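Local coordinates for protein Crov588 (Cafeteriavirus, PDB 6NYR) that is of unknown function but folds as a leucine-rich-repeat solenoid built from FNIP repeats and curved into a circular shape, at residues L209-F214 against L231-F236; L253-F258 against S274-T279; Q506-N511 against T524-N529. All blocks are in the same frame, centred on the assembly; numbering follows the deposited sequence.

Contact 1: L209-F214 against L231-F236; sequences LTHLTF and LTYLEF
Strands 211-213 and 233-235 run parallel, their axes 4.8 Å apart and inclined by only 1°, with His211 beside Tyr233, Leu212 beside Leu234 and Thr213 beside Glu235. Leu212 hydrogen-bonds through its N to Tyr233 O and through its O to Glu235 N, and Phe214 N continues the ladder to Glu235 O. At the start, two N-H groups grip Thr210 O: Tyr233 N nearly along the C=O axis at 2.9 Å, and Thr232 N on a lone pair in the carbonyl plane. Such a joint links successive coils of a leucine-rich-repeat solenoid, here made of FNIP repeats, in which equivalent residues 22 positions apart stack on one another. Leu212 and Leu234 show this on the buried face, where branched leucines fill the interior: each has CG anti to the backbone N, so the side chains lie side by side and Leu212 CD2 meets Leu234 CD1 at 3.8 Å. Leu231 turns its CD1 in under the Thr210 carbonyl and against Leu212 CB. Beyond the strands, the flat Phe214 and Phe236 meet rim to rim, Phe214 CD2 3.6 Å from Phe236 CD1; Phe218 stacks on Phe214 and Phe240 on Phe236. On the other face the torsions part: His211 has CG anti to the carbonyl carbon (chi1 -72°), Tyr233 anti to the backbone N (-179°). The near-parallel rings are therefore slid apart, and Tyr233 CB lies over the imidazole face, 3.4 Å from His211 CD2. Threonine suits the turn because its hydroxyl reaches the imidazole: a hydrogen bond between Thr210 OG1 and His211 ND1 fixes the ring's rotation, while Tyr233 OH donates to Glu235 OE1 at 2.5 Å.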
loop_
_atom_site.group_PDB
_atom_site.type_symbol
_atom_site.label_atom_id
_atom_site.label_comp_id
_atom_site.label_asym_id
_atom_site.label_seq_id
_atom_site.Cartn_x
_atom_site.Cartn_y
_atom_site.Cartn_z
ATOM N N LEU A 209 14.826 5.940 28.607
ATOM C CA LEU A 209 14.432 6.295 27.251
ATOM C C LEU A 209 15.042 5.322 26.249
ATOM O O LEU A 209 16.239 5.026 26.301
ATOM C CB LEU A 209 14.877 7.725 26.944
ATOM C CG LEU A 209 14.236 8.436 25.753
ATOM C CD1 LEU A 209 12.759 8.676 26.034
ATOM C CD2 LEU A 209 14.938 9.749 25.450
ATOM N N THR A 210 14.207 4.807 25.345
ATOM C CA THR A 210 14.655 3.894 24.300
ATOM C C THR A 210 14.574 4.487 22.902
ATOM O O THR A 210 15.381 4.121 22.047
ATOM C CB THR A 210 13.835 2.595 24.331
ATOM O OG1 THR A 210 12.443 2.884 24.144
ATOM C CG2 THR A 210 14.033 1.872 25.660
ATOM N N HIS A 211 13.625 5.388 22.648
ATOM C CA HIS A 211 13.395 5.939 21.316
ATOM C C HIS A 211 13.413 7.458 21.412
ATOM O O HIS A 211 12.610 8.042 22.149
ATOM C CB HIS A 211 12.052 5.477 20.738
ATOM C CG HIS A 211 12.017 4.037 20.335
ATOM N ND1 HIS A 211 12.178 3.005 21.235
ATOM C CD2 HIS A 211 11.813 3.457 19.129
ATOM C CE1 HIS A 211 12.086 1.851 20.598
ATOM N NE2 HIS A 211 11.867 2.096 19.319
ATOM N N LEU A 212 14.305 8.097 20.657
ATOM C CA LEU A 212 14.425 9.551 20.648
ATOM C C LEU A 212 14.378 10.028 19.206
ATOM O O LEU A 212 15.216 9.631 18.388
ATOM C CB LEU A 212 15.721 10.009 21.323
ATOM C CG LEU A 212 15.991 11.514 21.314
ATOM C CD1 LEU A 212 14.866 12.276 21.998
ATOM C CD2 LEU A 212 17.332 11.833 21.972
ATOM N N THR A 213 13.406 10.885 18.902
ATOM C CA THR A 213 13.212 11.429 17.568
ATOM C C THR A 213 13.231 12.949 17.640
ATOM O O THR A 213 12.480 13.541 18.422
ATOM C CB THR A 213 11.875 10.966 16.966
ATOM O OG1 THR A 213 11.847 9.537 16.898
ATOM C CG2 THR A 213 11.675 11.545 15.573
ATOM N N PHE A 214 14.093 13.571 16.836
ATOM C CA PHE A 214 14.107 15.020 16.691
ATOM C C PHE A 214 13.363 15.426 15.425
ATOM O O PHE A 214 13.088 14.612 14.537
ATOM C CB PHE A 214 15.540 15.581 16.652
ATOM C CG PHE A 214 16.278 15.431 17.941
ATOM C CD1 PHE A 214 15.962 16.227 19.029
ATOM C CD2 PHE A 214 17.292 14.500 18.066
ATOM C CE1 PHE A 214 16.633 16.087 20.227
ATOM C CE2 PHE A 214 17.975 14.356 19.260
ATOM C CZ PHE A 214 17.645 15.151 20.342
ATOM N N LEU A 231 19.079 3.992 25.392
ATOM C CA LEU A 231 18.615 4.355 24.060
ATOM C C LEU A 231 18.983 3.283 23.043
ATOM O O LEU A 231 20.143 2.871 22.944
ATOM C CB LEU A 231 19.219 5.697 23.648
ATOM C CG LEU A 231 18.402 6.506 22.643
ATOM C CD1 LEU A 231 17.130 7.030 23.316
ATOM C CD2 LEU A 231 19.216 7.640 22.045
ATOM N N THR A 232 17.987 2.843 22.272
ATOM C CA THR A 232 18.218 1.947 21.150
ATOM C C THR A 232 17.912 2.575 19.798
ATOM O O THR A 232 18.465 2.125 18.790
ATOM C CB THR A 232 17.362 0.679 21.299
ATOM O OG1 THR A 232 15.975 1.012 21.145
ATOM C CG2 THR A 232 17.582 0.056 22.668
ATOM N N TYR A 233 17.054 3.592 19.753
ATOM C CA TYR A 233 16.589 4.207 18.519
ATOM C C TYR A 233 16.846 5.703 18.598
ATOM O O TYR A 233 16.438 6.355 19.567
ATOM C CB TYR A 233 15.094 3.922 18.299
ATOM C CG TYR A 233 14.528 4.506 17.022
ATOM C CD1 TYR A 233 14.220 5.856 16.933
ATOM C CD2 TYR A 233 14.291 3.708 15.908
ATOM C CE1 TYR A 233 13.704 6.401 15.775
ATOM C CE2 TYR A 233 13.772 4.245 14.746
ATOM C CZ TYR A 233 13.478 5.594 14.684
ATOM O OH TYR A 233 12.961 6.144 13.532
ATOM N N LEU A 234 17.538 6.241 17.591
ATOM C CA LEU A 234 17.836 7.671 17.523
ATOM C C LEU A 234 17.624 8.153 16.096
ATOM O O LEU A 234 18.293 7.674 15.174
ATOM C CB LEU A 234 19.272 7.955 17.983
ATOM C CG LEU A 234 19.756 9.402 17.967
ATOM C CD1 LEU A 234 18.887 10.272 18.855
ATOM C CD2 LEU A 234 21.212 9.479 18.404
ATOM N N GLU A 235 16.704 9.100 15.920
ATOM C CA GLU A 235 16.392 9.667 14.611
ATOM C C GLU A 235 16.507 11.181 14.675
ATOM O O GLU A 235 15.763 11.829 15.420
ATOM C CB GLU A 235 14.986 9.266 14.156
ATOM C CG GLU A 235 14.533 9.969 12.880
ATOM C CD GLU A 235 13.122 9.592 12.464
ATOM O OE1 GLU A 235 12.603 8.581 12.974
ATOM O OE2 GLU A 235 12.540 10.306 11.621
ATOM N N PHE A 236 17.423 11.742 13.889
ATOM C CA PHE A 236 17.572 13.187 13.813
ATOM C C PHE A 236 16.635 13.778 12.761
ATOM O O PHE A 236 16.092 13.079 11.904
ATOM C CB PHE A 236 19.016 13.593 13.488
ATOM C CG PHE A 236 19.980 13.324 14.598
ATOM C CD1 PHE A 236 19.964 14.094 15.742
ATOM C CD2 PHE A 236 20.912 12.305 14.493
ATOM C CE1 PHE A 236 20.844 13.843 16.772
ATOM C CE2 PHE A 236 21.799 12.053 15.516
ATOM C CZ PHE A 236 21.765 12.824 16.657
#

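Contact 2: L253-F258 against S274-T279; sequences LTYLEF and SLTHIT
The rings of Tyr255 and His277 form an offset stack, centroids 4.1 Å apart and planes at 7°: His277 CG lies over one face of the phenol toward its rim, while Tyr255 CZ sits above the centre of the imidazole. Threonine hydroxyls occupy the ring edges: Thr254 OG1, hydrogen-bonded to Thr232 O of the preceding coil, in the phenol plane, and Thr276 OG1 in the imidazole plane, where its hydrogen bond with His277 ND1 at 3.0 Å sets the ring's rotation. Both rings leave parallel strands, 255-257 and 277-279, of neighbouring coils in the leucine-rich-repeat solenoid, with CG anti to the carbonyl carbon in each (chi1 -75° and -66°). Flat side chains suit this face because, sharing that torsion, they point the same way and can lean together into a stack. His299, one coil further on, stacks in turn with His277. Beneath, Thr254 O accepts from His277 N along its C=O axis and from Thr276 N on a lone pair. The buried face is aliphatic: Leu275 CD2 wedges between Leu253 CG and Leu256 CB, 3.7 Å from Leu256 CB. Farther along, Glu257 CG lies alongside Thr279 CB, and a water 2.7 Å from Thr279 OG1 also donates weakly to Leu256 O. In the turn ahead of strand 277-279, Ser274 holds OG in the crowded position between its backbone N and carbonyl carbon, from which it donates to Leu253 O at 2.8 Å.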
loop_
_atom_site.group_PDB
_atom_site.type_symbol
_atom_site.label_atom_id
_atom_site.label_comp_id
_atom_site.label_asym_id
_atom_site.label_seq_id
_atom_site.Cartn_x
_atom_site.Cartn_y
_atom_site.Cartn_z
ATOM N N LEU A 253 22.745 1.512 21.334
ATOM C CA LEU A 253 22.015 1.964 20.154
ATOM C C LEU A 253 22.020 0.904 19.058
ATOM O O LEU A 253 23.071 0.357 18.709
ATOM C CB LEU A 253 22.638 3.260 19.641
ATOM C CG LEU A 253 21.787 4.214 18.808
ATOM C CD1 LEU A 253 20.589 4.724 19.564
ATOM C CD2 LEU A 253 22.676 5.380 18.342
ATOM N N THR A 254 20.837 0.623 18.508
ATOM C CA THR A 254 20.704 -0.310 17.397
ATOM C C THR A 254 20.252 0.333 16.094
ATOM O O THR A 254 20.601 -0.173 15.027
ATOM C CB THR A 254 19.708 -1.424 17.754
ATOM O OG1 THR A 254 18.427 -0.853 18.052
ATOM C CG2 THR A 254 20.201 -2.216 18.958
ATOM N N TYR A 255 19.474 1.413 16.148
ATOM C CA TYR A 255 19.007 2.117 14.960
ATOM C C TYR A 255 19.455 3.573 15.023
ATOM O O TYR A 255 19.190 4.263 16.015
ATOM C CB TYR A 255 17.476 2.059 14.838
ATOM C CG TYR A 255 16.914 0.729 14.385
ATOM C CD1 TYR A 255 17.135 -0.427 15.122
ATOM C CD2 TYR A 255 16.139 0.633 13.233
ATOM C CE1 TYR A 255 16.619 -1.642 14.717
ATOM C CE2 TYR A 255 15.617 -0.580 12.822
ATOM C CZ TYR A 255 15.860 -1.715 13.568
ATOM O OH TYR A 255 15.341 -2.923 13.159
ATOM N N LEU A 256 20.109 4.044 13.960
ATOM C CA LEU A 256 20.568 5.427 13.861
ATOM C C LEU A 256 20.157 5.985 12.507
ATOM O O LEU A 256 20.524 5.427 11.468
ATOM C CB LEU A 256 22.088 5.521 14.030
ATOM C CG LEU A 256 22.723 6.896 13.814
ATOM C CD1 LEU A 256 22.342 7.852 14.942
ATOM C CD2 LEU A 256 24.239 6.807 13.678
ATOM N N GLU A 257 19.394 7.074 12.515
ATOM C CA GLU A 257 18.980 7.722 11.278
ATOM C C GLU A 257 19.321 9.204 11.336
ATOM O O GLU A 257 18.924 9.902 12.275
ATOM C CB GLU A 257 17.478 7.550 11.021
ATOM C CG GLU A 257 16.975 8.306 9.798
ATOM C CD GLU A 257 15.570 7.897 9.387
ATOM O OE1 GLU A 257 14.981 7.026 10.062
ATOM O OE2 GLU A 257 15.065 8.428 8.378
ATOM N N PHE A 258 20.054 9.679 10.333
ATOM C CA PHE A 258 20.312 11.100 10.178
ATOM C C PHE A 258 19.276 11.719 9.244
ATOM O O PHE A 258 18.671 11.040 8.411
ATOM C CB PHE A 258 21.712 11.347 9.617
ATOM C CG PHE A 258 22.817 10.935 10.541
ATOM C CD1 PHE A 258 23.176 11.732 11.614
ATOM C CD2 PHE A 258 23.506 9.757 10.326
ATOM C CE1 PHE A 258 24.196 11.354 12.463
ATOM C CE2 PHE A 258 24.529 9.370 11.172
ATOM C CZ PHE A 258 24.875 10.172 12.243
ATOM N N SER A 274 27.134 -1.645 18.747
ATOM C CA SER A 274 25.821 -2.267 18.838
ATOM C C SER A 274 24.924 -1.951 17.646
ATOM O O SER A 274 23.928 -2.654 17.436
ATOM C CB SER A 274 25.125 -1.810 20.124
ATOM O OG SER A 274 25.264 -0.405 20.298
ATOM N N LEU A 275 25.247 -0.924 16.866
ATOM C CA LEU A 275 24.350 -0.487 15.803
ATOM C C LEU A 275 24.181 -1.570 14.744
ATOM O O LEU A 275 25.161 -2.116 14.229
ATOM C CB LEU A 275 24.882 0.793 15.157
ATOM C CG LEU A 275 24.596 2.115 15.868
ATOM C CD1 LEU A 275 25.419 3.238 15.228
ATOM C CD2 LEU A 275 23.114 2.457 15.835
ATOM N N THR A 276 22.926 -1.869 14.415
ATOM C CA THR A 276 22.600 -2.770 13.318
ATOM C C THR A 276 22.091 -2.042 12.083
ATOM O O THR A 276 22.330 -2.508 10.962
ATOM C CB THR A 276 21.547 -3.792 13.766
ATOM O OG1 THR A 276 20.433 -3.109 14.360
ATOM C CG2 THR A 276 22.144 -4.769 14.770
ATOM N N HIS A 277 21.397 -0.919 12.257
ATOM C CA HIS A 277 20.824 -0.164 11.151
ATOM C C HIS A 277 21.337 1.269 11.163
ATOM O O HIS A 277 21.214 1.970 12.175
ATOM C CB HIS A 277 19.293 -0.155 11.218
ATOM C CG HIS A 277 18.665 -1.499 11.026
ATOM N ND1 HIS A 277 18.900 -2.562 11.873
ATOM C CD2 HIS A 277 17.815 -1.956 10.077
ATOM C CE1 HIS A 277 18.219 -3.613 11.457
ATOM N NE2 HIS A 277 17.552 -3.273 10.370
ATOM N N ILE A 278 21.907 1.701 10.041
ATOM C CA ILE A 278 22.318 3.087 9.843
ATOM C C ILE A 278 21.685 3.606 8.562
ATOM O O ILE A 278 21.802 2.978 7.505
ATOM C CB ILE A 278 23.851 3.233 9.774
ATOM C CG1 ILE A 278 24.470 2.911 11.136
ATOM C CG2 ILE A 278 24.243 4.636 9.325
ATOM C CD1 ILE A 278 25.978 2.875 11.140
ATOM N N THR A 279 21.026 4.754 8.654
ATOM C CA THR A 279 20.499 5.462 7.497
ATOM C C THR A 279 21.069 6.872 7.493
ATOM O O THR A 279 21.036 7.560 8.520
ATOM C CB THR A 279 18.970 5.510 7.515
ATOM O OG1 THR A 279 18.450 4.176 7.423
ATOM C CG2 THR A 279 18.443 6.342 6.348
HETATM O O HOH W 1 18.507 3.180 9.979
#

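Contact 3: Q506-N511 against T524-N529; sequences QKIMEN and TSFNQN
Two irregular loops of adjacent leucine-rich-repeat coils meet here, close around Phe526 and loose beyond it. In the tight part the buried phenyl ring presents its edge to the earlier loop: Gln506 O lies in the ring plane, 3.5 Å from Phe526 CE1, where the slightly positive ring hydrogens suit a carbonyl oxygen. Ile508 CD1 adds a looser apolar touch, 4.5 Å from Phe526 CE1. One face of the ring is covered from its own loop by Gln528 N, centred above it, and Phe522 stacks with the ring as well. Gln528, bent at chi2 (-57°), lays its CG 3.8 Å from Gln506 C. That bend also sends its amide back to Asn505, whose OD1 accepts from both Gln528 NE2 and the backbone Asn527 N. Asn527 OD1 serves Asn549 N of the next coil likewise, as in the asparagine ladder of leucine-rich repeats. The solvent side is looser. Extended Lys507 crosses Gln528 at about a right angle, with its CE methylene 3.6 Å from Gln528 OE1, a suitable place for a long flexible chain on the exposed surface. A water links the two backbones, donating to Ile508 O at 2.9 Å and only weakly to Asn529 O at 3.3 Å.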
loop_
_atom_site.group_PDB
_atom_site.type_symbol
_atom_site.label_atom_id
_atom_site.label_comp_id
_atom_site.label_asym_id
_atom_site.label_seq_id
_atom_site.Cartn_x
_atom_site.Cartn_y
_atom_site.Cartn_z
ATOM N N GLN A 506 -5.615 -10.208 -33.917
ATOM C CA GLN A 506 -5.511 -11.270 -34.906
ATOM C C GLN A 506 -6.546 -12.348 -34.608
ATOM O O GLN A 506 -6.935 -12.553 -33.455
ATOM C CB GLN A 506 -4.112 -11.900 -34.909
ATOM C CG GLN A 506 -2.980 -10.951 -35.241
ATOM C CD GLN A 506 -3.136 -10.306 -36.603
ATOM O OE1 GLN A 506 -3.356 -10.982 -37.606
ATOM N NE2 GLN A 506 -3.019 -8.982 -36.642
ATOM N N LYS A 507 -6.987 -13.041 -35.654
ATOM C CA LYS A 507 -7.910 -14.154 -35.477
ATOM C C LYS A 507 -7.238 -15.290 -34.717
ATOM O O LYS A 507 -6.034 -15.529 -34.858
ATOM C CB LYS A 507 -8.429 -14.637 -36.831
ATOM C CG LYS A 507 -9.488 -13.712 -37.420
ATOM C CD LYS A 507 -9.902 -14.104 -38.830
ATOM C CE LYS A 507 -10.874 -13.071 -39.394
ATOM N NZ LYS A 507 -10.978 -13.113 -40.877
ATOM N N ILE A 508 -8.030 -15.973 -33.892
ATOM C CA ILE A 508 -7.600 -17.136 -33.128
ATOM C C ILE A 508 -8.373 -18.346 -33.636
ATOM O O ILE A 508 -9.607 -18.379 -33.551
ATOM C CB ILE A 508 -7.820 -16.930 -31.622
ATOM C CG1 ILE A 508 -7.239 -15.580 -31.193
ATOM C CG2 ILE A 508 -7.184 -18.057 -30.825
ATOM C CD1 ILE A 508 -7.252 -15.338 -29.700
ATOM N N MET A 509 -7.657 -19.338 -34.162
ATOM C CA MET A 509 -8.296 -20.531 -34.698
ATOM C C MET A 509 -8.421 -21.577 -33.584
ATOM O O MET A 509 -8.222 -21.283 -32.402
ATOM C CB MET A 509 -7.539 -21.024 -35.930
ATOM C CG MET A 509 -6.045 -21.216 -35.776
ATOM S SD MET A 509 -5.287 -21.563 -37.388
ATOM C CE MET A 509 -3.721 -22.294 -36.903
ATOM N N GLU A 510 -8.740 -22.818 -33.948
ATOM C CA GLU A 510 -9.349 -23.737 -32.988
ATOM C C GLU A 510 -8.379 -24.313 -31.959
ATOM O O GLU A 510 -8.620 -24.216 -30.751
ATOM C CB GLU A 510 -10.062 -24.871 -33.745
ATOM C CG GLU A 510 -11.489 -24.534 -34.157
ATOM C CD GLU A 510 -12.156 -25.629 -34.975
ATOM O OE1 GLU A 510 -12.141 -26.799 -34.536
ATOM O OE2 GLU A 510 -12.683 -25.317 -36.064
ATOM N N ASN A 511 -7.306 -24.953 -32.404
ATOM C CA ASN A 511 -6.372 -25.597 -31.473
ATOM C C ASN A 511 -5.140 -24.730 -31.221
ATOM O O ASN A 511 -3.996 -25.137 -31.424
ATOM C CB ASN A 511 -5.989 -26.986 -31.977
ATOM C CG ASN A 511 -7.163 -27.944 -31.977
ATOM O OD1 ASN A 511 -7.551 -28.472 -33.019
ATOM N ND2 ASN A 511 -7.742 -28.170 -30.800
ATOM N N THR A 524 -7.140 -3.730 -25.584
ATOM C CA THR A 524 -8.005 -2.688 -26.125
ATOM C C THR A 524 -8.554 -3.058 -27.495
ATOM O O THR A 524 -9.761 -2.954 -27.746
ATOM C CB THR A 524 -7.220 -1.373 -26.212
ATOM O OG1 THR A 524 -6.859 -0.933 -24.897
ATOM C CG2 THR A 524 -8.026 -0.292 -26.919
ATOM N N SER A 525 -7.682 -3.502 -28.395
ATOM C CA SER A 525 -8.007 -3.503 -29.812
ATOM C C SER A 525 -8.668 -4.780 -30.305
ATOM O O SER A 525 -9.247 -4.769 -31.397
ATOM C CB SER A 525 -6.738 -3.254 -30.636
ATOM O OG SER A 525 -6.202 -1.971 -30.363
ATOM N N PHE A 526 -8.607 -5.872 -29.549
ATOM C CA PHE A 526 -9.112 -7.132 -30.069
ATOM C C PHE A 526 -10.583 -6.995 -30.449
ATOM O O PHE A 526 -11.417 -6.615 -29.621
ATOM C CB PHE A 526 -8.944 -8.262 -29.058
ATOM C CG PHE A 526 -9.454 -9.579 -29.569
ATOM C CD1 PHE A 526 -8.718 -10.302 -30.491
ATOM C CD2 PHE A 526 -10.683 -10.072 -29.167
ATOM C CE1 PHE A 526 -9.186 -11.502 -30.987
ATOM C CE2 PHE A 526 -11.158 -11.273 -29.654
ATOM C CZ PHE A 526 -10.406 -11.990 -30.568
ATOM N N ASN A 527 -10.903 -7.306 -31.700
ATOM C CA ASN A 527 -12.284 -7.252 -32.163
ATOM C C ASN A 527 -12.483 -8.247 -33.305
ATOM O O ASN A 527 -13.005 -7.914 -34.370
ATOM C CB ASN A 527 -12.655 -5.832 -32.591
ATOM C CG ASN A 527 -14.140 -5.668 -32.836
ATOM O OD1 ASN A 527 -14.950 -6.468 -32.364
ATOM N ND2 ASN A 527 -14.509 -4.625 -33.570
ATOM N N GLN A 528 -12.080 -9.495 -33.086
ATOM C CA GLN A 528 -12.262 -10.557 -34.065
ATOM C C GLN A 528 -13.318 -11.536 -33.574
ATOM O O GLN A 528 -13.388 -11.843 -32.380
ATOM C CB GLN A 528 -10.955 -11.305 -34.341
ATOM C CG GLN A 528 -9.830 -10.434 -34.875
ATOM C CD GLN A 528 -10.202 -9.708 -36.153
ATOM O OE1 GLN A 528 -10.731 -10.303 -37.093
ATOM N NE2 GLN A 528 -9.928 -8.411 -36.192
ATOM N N ASN A 529 -14.144 -12.014 -34.500
ATOM C CA ASN A 529 -15.200 -12.950 -34.144
ATOM C C ASN A 529 -14.607 -14.247 -33.612
ATOM O O ASN A 529 -13.646 -14.786 -34.168
ATOM C CB ASN A 529 -16.070 -13.237 -35.366
ATOM C CG ASN A 529 -17.203 -14.185 -35.061
ATOM O OD1 ASN A 529 -18.093 -13.876 -34.269
ATOM N ND2 ASN A 529 -17.178 -15.355 -35.692
HETATM O O HOH W 2 -12.349 -17.621 -33.052
#

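How the contacts relate
Contacts 1 and 2 are successive joints of the same run of coils, their centres 10 Å apart. Strands 233-235 and 255-257 lie side by side between them: Thr232 O is 2.8 Å from Thr254 N, and Phe236 N is 2.9 Å from Glu257 O, both probable hydrogen bonds. The phenylalanine row also carries on, Phe236 CD2 packing on Phe258 CD1. Contact 3 belongs to a distant part of the ring, on the opposite side of the chain's centre, with its centre 61 Å from that of contact 1 and 58 Å from that of contact 2. It joins loops rather than strands and lies farther out, 36 Å from the chain's centre against 26 Å for the other two.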